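Beta-ketoacyl synthase (Pseudomonas aeruginosa, PDB 4CW4) catalyses the condensation of acetyl-CoA with malonyl-acyl carrier protein to 3-oxobutanoyl-acyl carrier protein, the primer of bacterial fatty acid synthesis, and works as a homodimer. Local coordinates at residues Gly259-Pro264 and Ser281-Cys286; Gly227-Gln232 and Glu323-Met328. All blocks are in the same frame, centred on the assembly; numbering follows the deposited sequence.

Interaction 1. Residues Gly259-Pro264 and Ser281-Cys286; sequences GFNSMP and SITGAC
N261 and T283 face each other from opposite directions, and a water joins them where the turn of 259-264 meets the end of strand 278-283, part of the core of the thiolase-like ketosynthase fold. The water accepts from ND2 of N261 (3.0 Å) and donates to the carbonyl O of S281 (3.0 Å) and to OG1 of T283 (3.1 Å). OG1 stands between the backbone N and the carbonyl carbon of T283 (chi1 53°), which puts CG2 on the side of the asparagine. In van der Waals contact, CG2 of T283 lies 3.4 Å from ND2 of N261, and OG of S281 sits against the backbone of S262, 3.3 Å from CA of S262. A type I turn from F260 to M263, closed by M263 N to F260 O at 3.0 Å, presents N261 and S262 to the strand.

OG of S281 bonds to OG1 of T265, and OG of S262 to D266. OD1 of N261 pairs with OG1 of T283 of the second subunit, and OG1 of T283 in turn bonds OD1 of N261 of that subunit, while S281 to T283 form an antiparallel ladder with a strand there, carrying the sheet across the dimer interface. The segment runs on to C286, inferred to be the active-site cysteine, but the touching residues sit back from it.

With no direct hydrogen bond between the segments, the water carries the polar link. ND2 of N261 gives hydrogens to this water and to O of S228, which fixes the amide and turns OD1 to the dimer partner.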
loop_
_atom_site.group_PDB
_atom_site.type_symbol
_atom_site.label_atom_id
_atom_site.label_comp_id
_atom_site.label_asym_id
_atom_site.label_seq_id
_atom_site.Cartn_x
_atom_site.Cartn_y
_atom_site.Cartn_z
ATOM N N GLY A 259 -1.933 -8.453 -8.955
ATOM C CA GLY A 259 -2.907 -7.816 -8.096
ATOM C C GLY A 259 -2.332 -6.879 -7.054
ATOM O O GLY A 259 -3.049 -5.996 -6.582
ATOM N N PHE A 260 -1.060 -7.049 -6.695
ATOM C CA PHE A 260 -0.473 -6.258 -5.612
ATOM C C PHE A 260 -0.633 -4.762 -5.849
ATOM O O PHE A 260 -0.456 -4.263 -6.971
ATOM C CB PHE A 260 1.015 -6.534 -5.458
ATOM C CG PHE A 260 1.318 -7.861 -4.854
ATOM C CD1 PHE A 260 0.916 -8.157 -3.562
ATOM C CD2 PHE A 260 1.965 -8.832 -5.571
ATOM C CE1 PHE A 260 1.175 -9.372 -3.004
ATOM C CE2 PHE A 260 2.220 -10.054 -4.998
ATOM C CZ PHE A 260 1.830 -10.314 -3.714
ATOM N N ASN A 261 -0.915 -4.038 -4.771
ATOM C CA ASN A 261 -1.173 -2.596 -4.876
ATOM C C ASN A 261 0.032 -1.781 -5.316
ATOM O O ASN A 261 -0.123 -0.622 -5.690
ATOM C CB ASN A 261 -1.816 -2.040 -3.595
ATOM C CG ASN A 261 -0.808 -1.541 -2.596
ATOM O OD1 ASN A 261 0.205 -2.181 -2.315
ATOM N ND2 ASN A 261 -1.099 -0.376 -2.038
ATOM N N SER A 262 1.219 -2.388 -5.284
ATOM C CA SER A 262 2.430 -1.722 -5.778
ATOM C C SER A 262 2.636 -1.825 -7.278
ATOM O O SER A 262 3.513 -1.166 -7.831
ATOM C CB SER A 262 3.665 -2.290 -5.080
ATOM O OG SER A 262 3.803 -3.684 -5.368
ATOM N N MET A 263 1.848 -2.659 -7.944
ATOM C CA MET A 263 2.115 -2.943 -9.344
ATOM C C MET A 263 1.987 -1.755 -10.301
ATOM O O MET A 263 2.706 -1.722 -11.297
ATOM C CB MET A 263 1.315 -4.157 -9.812
ATOM C CG MET A 263 1.901 -5.426 -9.236
ATOM S SD MET A 263 3.371 -5.947 -10.185
ATOM C CE MET A 263 4.301 -6.850 -8.948
ATOM N N PRO A 264 1.111 -0.766 -10.009
ATOM C CA PRO A 264 1.135 0.431 -10.861
ATOM C C PRO A 264 2.505 1.121 -10.854
ATOM O O PRO A 264 2.914 1.670 -11.860
ATOM C CB PRO A 264 0.058 1.325 -10.234
ATOM C CG PRO A 264 -0.939 0.335 -9.701
ATOM C CD PRO A 264 -0.060 -0.765 -9.119
ATOM N N SER A 281 5.139 2.550 -2.828
ATOM C CA SER A 281 3.722 2.792 -3.032
ATOM C C SER A 281 3.113 3.075 -1.684
ATOM O O SER A 281 3.035 2.181 -0.849
ATOM C CB SER A 281 3.048 1.567 -3.658
ATOM O OG SER A 281 3.648 1.187 -4.893
ATOM N N ILE A 282 2.674 4.319 -1.489
ATOM C CA ILE A 282 2.194 4.773 -0.193
ATOM C C ILE A 282 0.695 4.928 -0.224
ATOM O O ILE A 282 0.172 5.561 -1.117
ATOM C CB ILE A 282 2.858 6.084 0.220
ATOM C CG1 ILE A 282 4.363 5.977 -0.020
ATOM C CG2 ILE A 282 2.549 6.398 1.678
ATOM C CD1 ILE A 282 5.158 7.162 0.423
ATOM N N THR A 283 -0.011 4.290 0.706
ATOM C CA THR A 283 -1.456 4.469 0.807
ATOM C C THR A 283 -1.898 5.215 2.066
ATOM O O THR A 283 -1.267 5.153 3.127
ATOM C CB THR A 283 -2.202 3.125 0.708
ATOM O OG1 THR A 283 -1.671 2.198 1.657
ATOM C CG2 THR A 283 -2.048 2.541 -0.659
ATOM N N GLY A 284 -2.991 5.941 1.881
ATOM C CA GLY A 284 -3.650 6.722 2.903
ATOM C C GLY A 284 -5.108 6.881 2.513
ATOM O O GLY A 284 -5.640 7.987 2.506
ATOM N N ALA A 285 -5.724 5.776 2.113
ATOM C CA ALA A 285 -7.108 5.794 1.673
ATOM C C ALA A 285 -7.317 6.860 0.579
ATOM O O ALA A 285 -6.526 6.942 -0.365
ATOM C CB ALA A 285 -8.051 5.972 2.869
ATOM N N CYS A 286 -8.354 7.656 0.690
ATOM C CA CYS A 286 -8.666 8.515 -0.413
ATOM C C CYS A 286 -7.794 9.810 -0.461
ATOM O O CYS A 286 -7.996 10.656 -1.346
ATOM C CB CYS A 286 -10.191 8.710 -0.445
ATOM S SG CYS A 286 -11.095 7.211 -1.095
HETATM O O HOH W 1 0.634 0.646 0.195
#

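Interaction 2. Residues Gly227-Gln232 and Glu323-Met328; sequences GSIMSQ and EGYSAM
The loop that follows strand 222-225 of the ketosynthase fold, beside C286, inferred to be the active-site cysteine, meets helix 319-327 through a Met-aromatic contact between M230 and Y325. In the conformer described, SD of M230 lies 5.3 Å from the centroid of the Y325 ring and 69° off its normal, an oblique approach. Its nearest atom there is the phenol oxygen: SD of M230 is 3.6 Å from OH of Y325, and the CE2 atom of the same ring follows at 4.3 Å from SD. The methionine side chain is bent at both chi2 (-59°) and chi3 (-58°), and it and the tyrosine run past each other in opposite directions. I229 completes the patch obliquely, its CD1 4.1 Å from OH of Y325.

The tyrosine thus brings its polar end to a sulfur and a methyl group. OH of Y325 is buried with no hydrogen-bond partner in the model, so the contact rests on dispersion and on the fit of the side chains. Within the loop, OG of S228 donates to OE1 of Q232 at 3.0 Å and ties its two limbs together. E314 takes the backbone N-H groups of I229 and M230, one on each carboxylate oxygen.

The side chain of I229 is about 4 Å from that of C286. F361 stacks edge-to-face on Y325. The loop runs on from strand 222-225 and is held by E314 at the end of the neighbouring parallel strand 307-314, while Y325 reaches it from helix 319-327 and F260 of the second subunit covers M230 and Y325.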
loop_
_atom_site.group_PDB
_atom_site.type_symbol
_atom_site.label_atom_id
_atom_site.label_comp_id
_atom_site.label_asym_id
_atom_site.label_seq_id
_atom_site.Cartn_x
_atom_site.Cartn_y
_atom_site.Cartn_z
ATOM N N GLY A 227 0.621 3.487 -7.110
ATOM C CA GLY A 227 -0.122 2.411 -6.469
ATOM C C GLY A 227 -1.624 2.596 -6.561
ATOM O O GLY A 227 -2.116 3.487 -7.257
ATOM N N SER A 228 -2.348 1.711 -5.881
ATOM C CA SER A 228 -3.814 1.775 -5.763
ATOM C C SER A 228 -4.158 1.515 -4.302
ATOM O O SER A 228 -3.337 0.952 -3.565
ATOM C CB SER A 228 -4.477 0.702 -6.630
ATOM O OG SER A 228 -4.079 -0.607 -6.215
ATOM N N ILE A 229 -5.343 1.925 -3.855
ATOM C CA ILE A 229 -5.773 1.528 -2.514
ATOM C C ILE A 229 -6.518 0.207 -2.452
ATOM O O ILE A 229 -6.515 -0.429 -1.408
ATOM C CB ILE A 229 -6.592 2.595 -1.737
ATOM C CG1 ILE A 229 -7.977 2.851 -2.346
ATOM C CG2 ILE A 229 -5.780 3.875 -1.596
ATOM C CD1 ILE A 229 -8.831 3.800 -1.466
ATOM N N MET A 230 -7.172 -0.208 -3.539
ATOM C CA MET A 230 -7.957 -1.452 -3.499
ATOM C C MET A 230 -7.156 -2.724 -3.750
ATOM O O MET A 230 -7.635 -3.809 -3.419
ATOM C CB MET A 230 -9.105 -1.425 -4.512
ATOM C CG MET A 230 -10.077 -0.258 -4.394
ATOM S SD MET A 230 -10.925 -0.137 -2.806
ATOM C CE MET A 230 -11.698 -1.726 -2.763
ATOM N N SER A 231 -5.943 -2.579 -4.291
ATOM C CA SER A 231 -5.267 -3.613 -5.093
ATOM C C SER A 231 -6.029 -3.694 -6.421
ATOM O O SER A 231 -7.094 -3.087 -6.567
ATOM C CB SER A 231 -5.227 -4.987 -4.402
ATOM O OG SER A 231 -4.688 -4.895 -3.086
ATOM N N GLN A 232 -5.493 -4.416 -7.399
ATOM C CA GLN A 232 -6.198 -4.613 -8.662
ATOM C C GLN A 232 -7.160 -5.776 -8.457
ATOM O O GLN A 232 -6.729 -6.925 -8.329
ATOM C CB GLN A 232 -5.231 -4.873 -9.823
ATOM C CG GLN A 232 -4.412 -3.634 -10.262
ATOM C CD GLN A 232 -3.370 -3.235 -9.235
ATOM O OE1 GLN A 232 -3.429 -2.148 -8.660
ATOM N NE2 GLN A 232 -2.399 -4.098 -9.024
ATOM N N GLU A 323 -20.646 -2.665 -4.340
ATOM C CA GLU A 323 -21.402 -3.190 -3.211
ATOM C C GLU A 323 -20.716 -2.940 -1.876
ATOM O O GLU A 323 -21.385 -2.648 -0.889
ATOM C CB GLU A 323 -21.734 -4.671 -3.376
ATOM C CG GLU A 323 -22.662 -5.148 -2.259
ATOM C CD GLU A 323 -23.072 -6.599 -2.324
ATOM O OE1 GLU A 323 -22.804 -7.287 -3.326
ATOM O OE2 GLU A 323 -23.700 -7.053 -1.342
ATOM N N GLY A 324 -19.392 -3.047 -1.846
ATOM C CA GLY A 324 -18.632 -2.824 -0.613
ATOM C C GLY A 324 -18.799 -1.407 -0.064
ATOM O O GLY A 324 -19.008 -1.205 1.134
ATOM N N TYR A 325 -18.698 -0.414 -0.942
ATOM C CA TYR A 325 -18.933 0.960 -0.525
ATOM C C TYR A 325 -20.403 1.249 -0.210
ATOM O O TYR A 325 -20.706 1.975 0.730
ATOM C CB TYR A 325 -18.391 1.951 -1.547
ATOM C CG TYR A 325 -16.888 2.118 -1.523
ATOM C CD1 TYR A 325 -16.263 2.786 -0.489
ATOM C CD2 TYR A 325 -16.103 1.613 -2.539
ATOM C CE1 TYR A 325 -14.884 2.954 -0.468
ATOM C CE2 TYR A 325 -14.728 1.786 -2.541
ATOM C CZ TYR A 325 -14.124 2.443 -1.493
ATOM O OH TYR A 325 -12.760 2.603 -1.464
ATOM N N SER A 326 -21.305 0.674 -0.997
ATOM C CA SER A 326 -22.730 0.815 -0.742
ATOM C C SER A 326 -23.082 0.271 0.642
ATOM O O SER A 326 -23.856 0.874 1.377
ATOM C CB SER A 326 -23.542 0.094 -1.819
ATOM O OG SER A 326 -23.344 0.684 -3.089
ATOM N N ALA A 327 -22.489 -0.864 0.995
ATOM C CA ALA A 327 -22.776 -1.527 2.271
ATOM C C ALA A 327 -22.451 -0.612 3.457
ATOM O O ALA A 327 -23.036 -0.749 4.528
ATOM C CB ALA A 327 -22.010 -2.847 2.394
ATOM N N MET A 328 -21.525 0.317 3.255
ATOM C CA MET A 328 -21.214 1.365 4.224
ATOM C C MET A 328 -22.123 2.584 4.138
ATOM O O MET A 328 -22.006 3.500 4.950
ATOM C CB MET A 328 -19.818 1.908 3.973
ATOM C CG MET A 328 -18.734 0.893 3.858
ATOM S SD MET A 328 -17.161 1.702 3.561
ATOM C CE MET A 328 -16.938 2.626 5.083
#

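Overall arrangement
Interactions 1 and 2 lie about 12 Å apart, centre to centre, within the N-terminal half of the ketosynthase fold. Along the chain 227-232 comes first, then 259-264 and 281-286, and finally 323-328, which nests interaction 1 inside the loop closed by interaction 2. They stem from neighbouring parallel strands: 227-232 follows 222-225, and 281-286 takes in the end of 278-283 and ends at C286. The loops touch directly, with NE2 of Q232 2.8 Å from O of F260, a probable hydrogen bond. Both contacts also reach the second subunit, so the loop beside C286, the inferred active-site cysteine, and the strand leading to it are both in touch with the dimer interface.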